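Local structure of hellethionin-D (Helleborus purpurascens, 3SZS) at residues A9-Y13 against L29-H34. The protein is toxic to animal cells, seemingly by acting at the cell membrane, and belongs to the plant thionins, although its precise function is not known. Residues are numbered along the deposited sequence; the frame is centred on the assembly and turned at random.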
# COMPACT_ATOMS: atom_id res chain seq x y z
N ALA A 9 -4.01 7.62 -0.52
CA ALA A 9 -2.87 6.71 -0.31
C ALA A 9 -3.06 5.35 -1.01
O ALA A 9 -2.09 4.72 -1.43
CB ALA A 9 -2.59 6.51 1.17
N ARG A 10 -4.31 4.89 -1.10
CA ARG A 10 -4.64 3.64 -1.81
C ARG A 10 -4.34 3.73 -3.30
O ARG A 10 -3.75 2.82 -3.88
CB ARG A 10 -6.11 3.25 -1.58
CG ARG A 10 -6.69 2.19 -2.55
CD ARG A 10 -5.83 0.91 -2.65
NE ARG A 10 -5.68 0.24 -1.36
CZ ARG A 10 -4.76 -0.68 -1.08
NH1 ARG A 10 -3.85 -1.04 -1.98
NH2 ARG A 10 -4.73 -1.22 0.13
N ASN A 11 -4.76 4.82 -3.94
CA ASN A 11 -4.46 5.04 -5.35
C ASN A 11 -2.98 5.21 -5.56
O ASN A 11 -2.43 4.72 -6.54
CB ASN A 11 -5.20 6.26 -5.87
CG ASN A 11 -6.64 5.97 -6.15
OD1 ASN A 11 -6.97 5.47 -7.23
ND2 ASN A 11 -7.51 6.28 -5.19
N CYS A 12 -2.34 5.91 -4.63
CA CYS A 12 -0.91 6.03 -4.63
C CYS A 12 -0.30 4.62 -4.74
O CYS A 12 0.52 4.37 -5.62
CB CYS A 12 -0.42 6.78 -3.38
SG CYS A 12 1.38 6.99 -3.26
N TYR A 13 -0.73 3.70 -3.87
CA TYR A 13 -0.15 2.36 -3.79
C TYR A 13 -0.34 1.55 -5.06
O TYR A 13 0.61 0.96 -5.58
CB TYR A 13 -0.72 1.57 -2.60
CG TYR A 13 -0.10 0.19 -2.46
CD1 TYR A 13 1.03 -0.00 -1.67
CD2 TYR A 13 -0.63 -0.92 -3.14
CE1 TYR A 13 1.63 -1.26 -1.55
CE2 TYR A 13 -0.04 -2.19 -3.03
CZ TYR A 13 1.10 -2.35 -2.23
OH TYR A 13 1.71 -3.59 -2.10
N LEU A 29 6.48 5.01 -0.01
CA LEU A 29 6.10 6.20 -0.79
C LEU A 29 4.66 6.63 -0.52
O LEU A 29 4.36 7.84 -0.49
CB LEU A 29 6.33 5.97 -2.29
CG LEU A 29 7.79 5.68 -2.66
CD1 LEU A 29 7.96 5.43 -4.15
CD2 LEU A 29 8.71 6.81 -2.21
N CYS A 30 3.78 5.66 -0.29
CA CYS A 30 2.35 5.95 -0.15
C CYS A 30 1.83 5.89 1.28
O CYS A 30 0.62 5.96 1.51
CB CYS A 30 1.56 4.98 -1.05
SG CYS A 30 2.06 5.11 -2.79
N ASP A 31 2.74 5.81 2.25
CA ASP A 31 2.37 5.61 3.65
C ASP A 31 1.39 4.41 3.77
O ASP A 31 0.26 4.56 4.21
CB ASP A 31 1.76 6.91 4.24
CG ASP A 31 2.82 7.95 4.67
OD1 ASP A 31 4.04 7.66 4.65
OD2 ASP A 31 2.42 9.07 5.06
N CYS A 32 1.82 3.23 3.31
CA CYS A 32 1.02 1.99 3.48
C CYS A 32 1.86 0.87 4.11
O CYS A 32 3.09 0.98 4.20
CB CYS A 32 0.44 1.50 2.15
SG CYS A 32 -0.53 2.72 1.24
N ILE A 33 1.17 -0.19 4.53
CA ILE A 33 1.79 -1.32 5.23
C ILE A 33 1.33 -2.67 4.66
O ILE A 33 0.35 -2.73 3.92
CB ILE A 33 1.51 -1.28 6.76
CG1 ILE A 33 0.00 -1.35 7.06
CG2 ILE A 33 2.12 -0.02 7.36
CD1 ILE A 33 -0.34 -1.33 8.55
N HIS A 34 2.03 -3.73 5.04
CA HIS A 34 1.71 -5.08 4.58
C HIS A 34 1.57 -6.03 5.74
O HIS A 34 2.45 -6.11 6.60
CB HIS A 34 2.79 -5.60 3.63
CG HIS A 34 2.81 -4.89 2.32
ND1 HIS A 34 3.61 -3.79 2.09
CD2 HIS A 34 2.09 -5.08 1.19
CE1 HIS A 34 3.39 -3.34 0.86
NE2 HIS A 34 2.47 -4.11 0.30
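With SG anti to the backbone N (chi1 180°), C12 meets C30, whose own SG lies beside its backbone N and anti to its carbonyl carbon. SG of C12 and SG of C30 join in a disulfide, 2.1 Å apart, with a left-handed twist of -74° about the S–S bond. This covalent staple fastens helix 7-18 to C30, where the backbone leaves the helical conformation of helix 23-29. A9 suits the adjoining place because its short side chain lets the backbones draw close, CB of A9 lying 3.3 Å from O of C30. In this four-disulfide plant thionin the chain then enters strand 32-34, which pairs antiparallel with strand 2-4; C32, joined by a disulfide to C4 of that strand, presents its SG 4.0 Å from CB of Y13 and obliquely to the tyrosine ring. Y13 combines a largely apolar side chain, which also touches C26 of helix 23-29, with enough length to carry its hydroxyl to the strand. There OH of Y13 lies 2.6 Å from NE2 of H34 in a short hydrogen bond of undecided direction, which suits imidazole, whose NE2 can donate or accept. The hydroxyl sits in the imidazole plane, while the two rings meet rim to rim, their planes at 55°.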